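Side-chain contacts in phytoene synthase (Enterococcus hirae, PDB 5IYS), which probably condenses two farnesyl diphosphate molecules into dehydrosqualene, a magnesium-dependent prenyl coupling that leads toward carotenoids: residues 167-170 with 171-175; 249-252 with 253-256; 255-258 with 259-263. One frame throughout, in Å; residues are numbered along the deposited sequence.

Contact 1. Residues 167-170 with 171-175; sequences LTNI and LRDVG. With MG (magnesium ion), chain D; FPS (S-[(2E,6E)-3,7,11-trimethyldodeca-2,6,10-trienyl] trihydrogen thiodiphosphate), chain G; FPS (S-[(2E,6E)-3,7,11-trimethyldodeca-2,6,10-trienyl] trihydrogen thiodiphosphate), chain H.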
loop_
_atom_site.group_PDB
_atom_site.type_symbol
_atom_site.label_atom_id
_atom_site.label_comp_id
_atom_site.label_asym_id
_atom_site.label_seq_id
_atom_site.Cartn_x
_atom_site.Cartn_y
_atom_site.Cartn_z
ATOM N N LEU A 167 -4.602 6.488 2.485
ATOM C CA LEU A 167 -5.469 7.301 3.366
ATOM C C LEU A 167 -5.917 6.514 4.594
ATOM O O LEU A 167 -6.015 7.050 5.696
ATOM C CB LEU A 167 -6.726 7.753 2.611
ATOM C CG LEU A 167 -6.540 8.879 1.593
ATOM C CD1 LEU A 167 -7.875 9.303 1.010
ATOM C CD2 LEU A 167 -5.819 10.060 2.242
ATOM N N THR A 168 -6.286 5.254 4.379
ATOM C CA THR A 168 -6.647 4.369 5.493
ATOM C C THR A 168 -5.476 4.214 6.469
ATOM O O THR A 168 -5.641 4.300 7.693
ATOM C CB THR A 168 -7.038 2.978 4.942
ATOM O OG1 THR A 168 -8.125 3.118 4.002
ATOM C CG2 THR A 168 -7.441 2.031 6.072
ATOM N N ASN A 169 -4.280 4.005 5.932
ATOM C CA ASN A 169 -3.081 3.904 6.778
ATOM C C ASN A 169 -2.839 5.164 7.621
ATOM O O ASN A 169 -2.536 5.096 8.833
ATOM C CB ASN A 169 -1.871 3.552 5.903
ATOM C CG ASN A 169 -0.606 3.316 6.717
ATOM O OD1 ASN A 169 -0.006 4.268 7.191
ATOM N ND2 ASN A 169 -0.190 2.054 6.862
ATOM N N ILE A 170 -3.068 6.309 6.986
ATOM C CA ILE A 170 -2.938 7.611 7.632
ATOM C C ILE A 170 -3.932 7.751 8.801
ATOM O O ILE A 170 -3.574 8.137 9.934
ATOM C CB ILE A 170 -3.158 8.735 6.585
ATOM C CG1 ILE A 170 -1.912 8.914 5.700
ATOM C CG2 ILE A 170 -3.448 10.049 7.261
ATOM C CD1 ILE A 170 -2.133 9.774 4.430
ATOM N N LEU A 171 -5.175 7.373 8.529
ATOM C CA LEU A 171 -6.282 7.516 9.474
ATOM C C LEU A 171 -6.137 6.527 10.615
ATOM O O LEU A 171 -6.564 6.772 11.750
ATOM C CB LEU A 171 -7.611 7.296 8.741
ATOM C CG LEU A 171 -8.024 8.479 7.854
ATOM C CD1 LEU A 171 -9.113 8.053 6.905
ATOM C CD2 LEU A 171 -8.526 9.684 8.726
ATOM N N ARG A 172 -5.498 5.405 10.324
ATOM C CA ARG A 172 -5.282 4.390 11.352
ATOM C C ARG A 172 -4.222 4.863 12.348
ATOM O O ARG A 172 -4.263 4.493 13.527
ATOM C CB ARG A 172 -4.890 3.063 10.680
ATOM C CG ARG A 172 -4.681 1.875 11.626
ATOM C CD ARG A 172 -4.040 0.718 10.846
ATOM N NE ARG A 172 -2.646 1.052 10.541
ATOM C CZ ARG A 172 -1.831 0.309 9.800
ATOM N NH1 ARG A 172 -2.312 -0.744 9.157
ATOM N NH2 ARG A 172 -0.549 0.640 9.697
ATOM N N ASP A 173 -3.262 5.665 11.901
ATOM C CA ASP A 173 -2.008 5.807 12.639
ATOM C C ASP A 173 -1.767 7.254 13.088
ATOM O O ASP A 173 -0.627 7.642 13.363
ATOM C CB ASP A 173 -0.804 5.366 11.794
ATOM C CG ASP A 173 -0.781 3.866 11.488
ATOM O OD1 ASP A 173 -1.465 3.082 12.180
ATOM O OD2 ASP A 173 -0.051 3.472 10.549
ATOM N N VAL A 174 -2.822 8.052 13.213
ATOM C CA VAL A 174 -2.623 9.467 13.497
ATOM C C VAL A 174 -1.734 9.694 14.735
ATOM O O VAL A 174 -0.803 10.504 14.709
ATOM C CB VAL A 174 -3.947 10.207 13.646
ATOM C CG1 VAL A 174 -3.706 11.617 14.154
ATOM C CG2 VAL A 174 -4.719 10.216 12.322
ATOM N N GLY A 175 -2.003 8.972 15.816
ATOM C CA GLY A 175 -1.286 9.225 17.071
ATOM C C GLY A 175 0.183 8.841 17.047
ATOM O O GLY A 175 1.046 9.623 17.474
HETATM MG MG MG D . 1.656 5.401 7.918
HETATM C C1 FPS G . 0.438 -0.982 3.636
HETATM S S1 FPS G . 1.909 -1.934 3.569
HETATM C C2 FPS G . 0.178 -0.680 2.172
HETATM C C3 FPS G . -0.351 0.468 1.714
HETATM C C4 FPS G . -0.762 1.557 2.661
HETATM C C5 FPS G . -0.579 0.691 0.231
HETATM C C6 FPS G . -0.148 -0.464 -0.671
HETATM C C7 FPS G . -0.781 -0.272 -2.035
HETATM C C8 FPS G . -1.217 -1.306 -2.776
HETATM C C10 FPS G . -1.716 -0.997 -4.171
HETATM C C9 FPS G . -1.161 -2.740 -2.308
HETATM C C11 FPS G . -3.138 -1.542 -4.327
HETATM C C12 FPS G . -3.611 -1.416 -5.766
HETATM C C13 FPS G . -3.510 -2.391 -6.698
HETATM C C14 FPS G . -4.046 -2.158 -8.087
HETATM C C15 FPS G . -2.901 -3.734 -6.388
HETATM P PA FPS G . 2.176 -3.043 5.290
HETATM O O1A FPS G . 2.971 -4.246 5.032
HETATM O O2A FPS G . 3.120 -2.050 6.150
HETATM O O3A FPS G . 0.868 -3.279 6.174
HETATM P PB FPS G . 0.520 -2.111 7.248
HETATM O O1B FPS G . 1.081 -2.452 8.601
HETATM O O2B FPS G . -0.985 -2.009 7.165
HETATM O O3B FPS G . 1.100 -0.760 6.889
HETATM C C1 FPS H . 3.204 1.449 4.365
HETATM S S1 FPS H . 2.540 3.037 4.763
HETATM C C2 FPS H . 4.335 1.613 3.380
HETATM C C3 FPS H . 4.188 1.977 2.093
HETATM C C4 FPS H . 2.869 2.373 1.486
HETATM C C5 FPS H . 5.433 2.038 1.237
HETATM C C6 FPS H . 5.927 0.642 0.861
HETATM C C7 FPS H . 4.783 -0.223 0.362
HETATM C C8 FPS H . 4.610 -1.476 0.807
HETATM C C10 FPS H . 3.406 -2.228 0.292
HETATM C C9 FPS H . 5.520 -2.069 1.850
HETATM C C11 FPS H . 3.699 -3.050 -0.942
HETATM C C12 FPS H . 2.517 -4.008 -1.004
HETATM C C13 FPS H . 2.325 -4.912 -1.982
HETATM C C14 FPS H . 3.267 -5.092 -3.133
HETATM C C15 FPS H . 1.101 -5.770 -1.919
HETATM P PA FPS H . 3.645 3.447 6.430
HETATM O O1A FPS H . 5.083 3.483 6.069
HETATM O O2A FPS H . 3.203 4.889 6.991
HETATM O O3A FPS H . 3.162 2.423 7.589
HETATM P PB FPS H . 3.966 1.207 8.233
HETATM O O1B FPS H . 4.145 1.585 9.679
HETATM O O2B FPS H . 5.323 0.970 7.608
HETATM O O3B FPS H . 3.104 -0.023 8.048
HETATM O O HOH W 1 0.406 6.469 8.675
HETATM O O HOH W 2 1.813 6.944 6.694
HETATM O O HOH W 3 1.490 4.123 8.978
#
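CG of Asn-169 lies over one face of the Arg-172 guanidinium, the amide and guanidinium planes turned 54° apart. Acidic groups take the edges of that guanidinium: the Asp-173 carboxylate, diphosphate oxygen O2B of the chain G ligand and, near the plane as well, O3B of the chain H ligand. Asn-169 and Arg-172 lie on the last turn of helix 155-172 and Asp-173 just beyond, a segment consistent with the second magnesium-binding motif of the all-alpha squalene/phytoene synthases. Asparagine suits its place because one amide serves two kinds of partner. Its OD1 coordinates magnesium at 2.1 Å, together with O2A of the chain H ligand and three waters, while ND2 turns to the other side, where it bonds Tyr-249 OH and comes within 3.1 Å of O3B in the chain G ligand. With CG anti to the backbone N (chi1 -175°), the amide is carried off the helix into the pocket. Arginine offers several N-H groups at once. NE donates to Asp-173 OD1 (2.9 Å) and NH2 to OD2 (3.0 Å), the latter on the syn lone pair, so a side-on salt bridge fixes the rotation of the guanidinium and leaves NH1 aimed at the substrate analogue and at Gln-252 OE1. Asp-173 belongs to a magnesium site seen for this protein, though it binds no ion in this chain. On the hydrophobic side of the helix, turned from the pocket, Leu-167 and Leu-171 pack on Leu-216 of helix 207-227. Arg-172 NH1 reaches O2B of the chain G ligand at 2.7 Å.

Contact 2. Residues 249-252 with 253-256; sequences YREQ and LNIV. With FPS (S-[(2E,6E)-3,7,11-trimethyldodeca-2,6,10-trienyl] trihydrogen thiodiphosphate), chain G.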
loop_
_atom_site.group_PDB
_atom_site.type_symbol
_atom_site.label_atom_id
_atom_site.label_comp_id
_atom_site.label_asym_id
_atom_site.label_seq_id
_atom_site.Cartn_x
_atom_site.Cartn_y
_atom_site.Cartn_z
ATOM N N TYR A 249 -8.027 -4.286 3.977
ATOM C CA TYR A 249 -7.418 -3.019 4.356
ATOM C C TYR A 249 -8.491 -1.993 4.766
ATOM O O TYR A 249 -8.338 -1.322 5.787
ATOM C CB TYR A 249 -6.483 -2.485 3.265
ATOM C CG TYR A 249 -5.286 -1.807 3.873
ATOM C CD1 TYR A 249 -4.279 -2.554 4.470
ATOM C CD2 TYR A 249 -5.228 -0.423 3.955
ATOM C CE1 TYR A 249 -3.175 -1.944 5.017
ATOM C CE2 TYR A 249 -4.125 0.218 4.511
ATOM C CZ TYR A 249 -3.121 -0.555 5.054
ATOM O OH TYR A 249 -2.050 0.053 5.636
ATOM N N ARG A 250 -9.599 -1.950 4.028
ATOM C CA ARG A 250 -10.665 -0.965 4.254
ATOM C C ARG A 250 -11.319 -1.146 5.618
ATOM O O ARG A 250 -11.827 -0.194 6.220
ATOM C CB ARG A 250 -11.770 -1.110 3.196
ATOM C CG ARG A 250 -12.926 -0.138 3.416
ATOM C CD ARG A 250 -13.892 -0.172 2.224
ATOM N NE ARG A 250 -14.493 -1.502 2.139
ATOM C CZ ARG A 250 -15.376 -1.860 1.216
ATOM N NH1 ARG A 250 -15.730 -0.985 0.281
ATOM N NH2 ARG A 250 -15.839 -3.109 1.181
ATOM N N GLU A 251 -11.446 -2.408 6.011
ATOM C CA GLU A 251 -11.987 -2.775 7.325
ATOM C C GLU A 251 -11.341 -2.067 8.503
ATOM O O GLU A 251 -12.003 -1.793 9.513
ATOM C CB GLU A 251 -11.905 -4.306 7.503
ATOM C CG GLU A 251 -12.383 -4.780 8.878
ATOM C CD GLU A 251 -13.895 -4.748 9.040
ATOM O OE1 GLU A 251 -14.617 -4.495 8.051
ATOM O OE2 GLU A 251 -14.363 -4.928 10.189
ATOM N N GLN A 252 -10.083 -1.657 8.360
ATOM C CA GLN A 252 -9.461 -0.905 9.444
ATOM C C GLN A 252 -10.116 0.430 9.768
ATOM O O GLN A 252 -9.972 0.928 10.892
ATOM C CB GLN A 252 -7.965 -0.700 9.207
ATOM C CG GLN A 252 -7.268 -2.033 8.937
ATOM C CD GLN A 252 -5.831 -1.841 8.536
ATOM O OE1 GLN A 252 -4.923 -1.985 9.357
ATOM N NE2 GLN A 252 -5.629 -1.341 7.325
ATOM N N LEU A 253 -10.805 1.027 8.795
ATOM C CA LEU A 253 -11.601 2.216 9.101
ATOM C C LEU A 253 -12.676 1.891 10.144
ATOM O O LEU A 253 -12.915 2.679 11.060
ATOM C CB LEU A 253 -12.242 2.806 7.836
ATOM C CG LEU A 253 -11.248 3.265 6.745
ATOM C CD1 LEU A 253 -12.061 3.649 5.523
ATOM C CD2 LEU A 253 -10.424 4.451 7.210
ATOM N N ASN A 254 -13.383 0.786 9.961
ATOM C CA ASN A 254 -14.441 0.407 10.908
ATOM C C ASN A 254 -13.941 0.065 12.298
ATOM O O ASN A 254 -14.599 0.364 13.293
ATOM C CB ASN A 254 -15.288 -0.731 10.351
ATOM C CG ASN A 254 -16.342 -0.232 9.391
ATOM O OD1 ASN A 254 -16.618 0.965 9.318
ATOM N ND2 ASN A 254 -16.891 -1.135 8.598
ATOM N N ILE A 255 -12.731 -0.468 12.366
ATOM C CA ILE A 255 -12.056 -0.741 13.627
ATOM C C ILE A 255 -11.888 0.551 14.427
ATOM O O ILE A 255 -12.155 0.574 15.632
ATOM C CB ILE A 255 -10.659 -1.357 13.362
ATOM C CG1 ILE A 255 -10.762 -2.872 13.169
ATOM C CG2 ILE A 255 -9.680 -1.054 14.486
ATOM C CD1 ILE A 255 -12.148 -3.352 12.793
ATOM N N VAL A 256 -11.348 1.590 13.791
ATOM C CA VAL A 256 -11.104 2.861 14.475
ATOM C C VAL A 256 -12.429 3.459 14.937
ATOM O O VAL A 256 -12.537 3.987 16.041
ATOM C CB VAL A 256 -10.345 3.877 13.594
ATOM C CG1 VAL A 256 -10.169 5.206 14.311
ATOM C CG2 VAL A 256 -9.002 3.322 13.165
HETATM C C1 FPS G . 0.438 -0.982 3.636
HETATM S S1 FPS G . 1.909 -1.934 3.569
HETATM C C2 FPS G . 0.178 -0.680 2.172
HETATM C C3 FPS G . -0.351 0.468 1.714
HETATM C C4 FPS G . -0.762 1.557 2.661
HETATM C C5 FPS G . -0.579 0.691 0.231
HETATM C C6 FPS G . -0.148 -0.464 -0.671
HETATM C C7 FPS G . -0.781 -0.272 -2.035
HETATM C C8 FPS G . -1.217 -1.306 -2.776
HETATM C C10 FPS G . -1.716 -0.997 -4.171
HETATM C C9 FPS G . -1.161 -2.740 -2.308
HETATM C C11 FPS G . -3.138 -1.542 -4.327
HETATM C C12 FPS G . -3.611 -1.416 -5.766
HETATM C C13 FPS G . -3.510 -2.391 -6.698
HETATM C C14 FPS G . -4.046 -2.158 -8.087
HETATM C C15 FPS G . -2.901 -3.734 -6.388
HETATM P PA FPS G . 2.176 -3.043 5.290
HETATM O O1A FPS G . 2.971 -4.246 5.032
HETATM O O2A FPS G . 3.120 -2.050 6.150
HETATM O O3A FPS G . 0.868 -3.279 6.174
HETATM P PB FPS G . 0.520 -2.111 7.248
HETATM O O1B FPS G . 1.081 -2.452 8.601
HETATM O O2B FPS G . -0.985 -2.009 7.165
HETATM O O3B FPS G . 1.100 -0.760 6.889
#
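The diphosphate pocket of the chain G ligand is bordered by helix 236-258, in which Glu-251 touches Ile-255 and Asn-254 one turn farther on, while Tyr-249 reaches the substrate analogue and Gln-252 backs it in a second shell, through Arg-172. Tyr-249 OH donates to ligand oxygen O2B at 2.8 Å while accepting a bond from the Asn-169 amide; a phenol can do both, and its ring is long enough to carry the hydroxyl from the helix to the phosphate. O2B sits at the edge of that ring, near its plane. Over the centre of one face comes NE2 of Gln-252, 3.2 Å above the plane. The same NE2 donates to the backbone O of Tyr-249 along a nearly straight bond (163°), in the carbonyl plane and on a lone pair; Gln-252 N uses this oxygen too. Thus the amide is fixed in rotation, which presents OE1 to Arg-172. Helices 236-258 and 155-172 here form neighbouring walls of the helical bundle, the all-alpha terpenoid synthase fold, round the active site. Away from the pocket Glu-251, bent at chi2 (75°), crosses both Asn-254, whose OD1 bonds Arg-257, and Ile-255 at about a right angle. Its OE2 is 3.8 Å from Ile-255 CD1, while the carboxylate is engaged in a salt bridge with Arg-274. The unusual chi2 of Ile-255 (20°) brings CD1 back to within 3.6 Å of Glu-251 O, the oxygen that Ile-255 N bonds at 3.2 Å. Leu-253 is suited to the buried side, where it packs on Leu-171, and its CD1 lies 4.4 Å from Arg-250 CG. Arg-250 in turn makes a cation-pi contact with Phe-247.

Contact 3. Residues 255-258 with 259-263; sequences IVRK and QHYSL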
loop_
_atom_site.group_PDB
_atom_site.type_symbol
_atom_site.label_atom_id
_atom_site.label_comp_id
_atom_site.label_asym_id
_atom_site.label_seq_id
_atom_site.Cartn_x
_atom_site.Cartn_y
_atom_site.Cartn_z
ATOM N N ILE A 255 -12.731 -0.468 12.366
ATOM C CA ILE A 255 -12.056 -0.741 13.627
ATOM C C ILE A 255 -11.888 0.551 14.427
ATOM O O ILE A 255 -12.155 0.574 15.632
ATOM C CB ILE A 255 -10.659 -1.357 13.362
ATOM C CG1 ILE A 255 -10.762 -2.872 13.169
ATOM C CG2 ILE A 255 -9.680 -1.054 14.486
ATOM C CD1 ILE A 255 -12.148 -3.352 12.793
ATOM N N VAL A 256 -11.348 1.590 13.791
ATOM C CA VAL A 256 -11.104 2.861 14.475
ATOM C C VAL A 256 -12.429 3.459 14.937
ATOM O O VAL A 256 -12.537 3.987 16.041
ATOM C CB VAL A 256 -10.345 3.877 13.594
ATOM C CG1 VAL A 256 -10.169 5.206 14.311
ATOM C CG2 VAL A 256 -9.002 3.322 13.165
ATOM N N ARG A 257 -13.446 3.378 14.089
ATOM C CA ARG A 257 -14.773 3.817 14.509
ATOM C C ARG A 257 -15.269 3.021 15.725
ATOM O O ARG A 257 -15.739 3.605 16.697
ATOM C CB ARG A 257 -15.757 3.686 13.349
ATOM C CG ARG A 257 -15.523 4.639 12.215
ATOM C CD ARG A 257 -16.394 4.250 11.045
ATOM N NE ARG A 257 -16.369 5.250 9.986
ATOM C CZ ARG A 257 -16.118 4.981 8.713
ATOM N NH1 ARG A 257 -15.928 3.725 8.334
ATOM N NH2 ARG A 257 -16.154 5.946 7.801
ATOM N N LYS A 258 -15.132 1.695 15.702
ATOM C CA LYS A 258 -15.658 0.861 16.781
ATOM C C LYS A 258 -14.955 1.172 18.089
ATOM O O LYS A 258 -15.562 1.064 19.155
ATOM C CB LYS A 258 -15.518 -0.637 16.481
ATOM C CG LYS A 258 -16.418 -1.161 15.364
ATOM C CD LYS A 258 -17.833 -0.594 15.431
ATOM C CE LYS A 258 -17.996 0.678 14.589
ATOM N NZ LYS A 258 -17.787 0.426 13.124
ATOM N N GLN A 259 -13.671 1.509 18.022
ATOM C CA GLN A 259 -12.916 1.895 19.209
ATOM C C GLN A 259 -13.106 3.377 19.512
ATOM O O GLN A 259 -12.323 3.991 20.238
ATOM C CB GLN A 259 -11.435 1.543 19.043
ATOM C CG GLN A 259 -11.169 0.022 18.965
ATOM C CD GLN A 259 -9.699 -0.314 18.729
ATOM O OE1 GLN A 259 -9.315 -1.488 18.622
ATOM N NE2 GLN A 259 -8.885 0.720 18.552
ATOM N N HIS A 260 -14.163 3.939 18.930
ATOM C CA HIS A 260 -14.596 5.314 19.194
ATOM C C HIS A 260 -13.519 6.352 18.860
ATOM O O HIS A 260 -13.323 7.334 19.596
ATOM C CB HIS A 260 -15.153 5.480 20.619
ATOM C CG HIS A 260 -16.043 4.357 21.063
ATOM N ND1 HIS A 260 -17.272 4.100 20.485
ATOM C CD2 HIS A 260 -15.865 3.404 22.008
ATOM C CE1 HIS A 260 -17.801 3.023 21.042
ATOM N NE2 HIS A 260 -16.965 2.578 21.963
ATOM N N TYR A 261 -12.881 6.157 17.702
ATOM C CA TYR A 261 -11.888 7.083 17.199
ATOM C C TYR A 261 -10.684 7.184 18.132
ATOM O O TYR A 261 -10.241 8.274 18.485
ATOM C CB TYR A 261 -12.519 8.449 16.961
ATOM C CG TYR A 261 -13.698 8.378 16.023
ATOM C CD1 TYR A 261 -13.514 8.226 14.651
ATOM C CD2 TYR A 261 -14.985 8.249 16.528
ATOM C CE1 TYR A 261 -14.605 8.083 13.800
ATOM C CE2 TYR A 261 -16.078 8.143 15.692
ATOM C CZ TYR A 261 -15.892 8.056 14.333
ATOM O OH TYR A 261 -17.010 7.960 13.528
ATOM N N SER A 262 -10.206 6.035 18.589
ATOM C CA SER A 262 -8.887 5.960 19.212
ATOM C C SER A 262 -7.790 6.369 18.223
ATOM O O SER A 262 -7.828 5.992 17.036
ATOM C CB SER A 262 -8.629 4.536 19.703
ATOM O OG SER A 262 -8.785 3.615 18.631
ATOM N N LEU A 263 -6.797 7.100 18.728
ATOM C CA LEU A 263 -5.725 7.618 17.889
ATOM C C LEU A 263 -4.496 6.715 17.929
ATOM O O LEU A 263 -3.636 6.786 17.047
ATOM C CB LEU A 263 -5.364 9.046 18.307
ATOM C CG LEU A 263 -6.531 10.043 18.270
ATOM C CD1 LEU A 263 -6.158 11.384 18.877
ATOM C CD2 LEU A 263 -7.106 10.227 16.866
#
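CG of Arg-257 rests against the Tyr-261 ring, 3.9 Å from CE1, and CA of Arg-257 lies over one face, offset toward the rim. The long aliphatic stem suits this place, for it lies against the phenol end of the ring while the guanidinium, turned 87° from the ring plane, goes on to Glu-214 and Glu-221. Glu-214 also bonds Tyr-261 OH, so one acid positions both side chains against helix 207-227. The carbonyl oxygen of Lys-258 lies over the centre of one face of the His-260 ring, 3.4 Å above its plane. Val-256 CG1 meets Ser-262 O at 3.7 Å. Gln-259 runs beside Ile-255, pointing the same way, and its extended chain (chi2 177°) carries NE2 to Ser-262 OG at 2.9 Å; OE1 is held by Lys-269, and Asn-266 bonds the serine hydroxyl. What sets these side chains is the backbone: His-260 N bonds Arg-257 O (2.8 Å) and Tyr-261 N bonds Val-256 O (2.8 Å), with His-260 in the left-handed region (phi 59°). This is the Schellman motif, which ends helix 236-258.

From the N terminus the chain first meets contact 1, the junction where helix 155-172 gives way to helix 174-179. Much later it runs through helix 236-258, where contact 2 runs into contact 3, the two sharing Ile-255 and Val-256; none nests inside or crosses another, and each spans only eight or nine residues. In space the two chain regions come together. Contacts 1 and 2 meet round the chain G ligand, their centres about 10 Å apart. Contact 3 joins contact 1 differently: Gly-175 N bonds Leu-263 O at 3.0 Å, tying the start of helix 174-179 to the loop after helix 236-258.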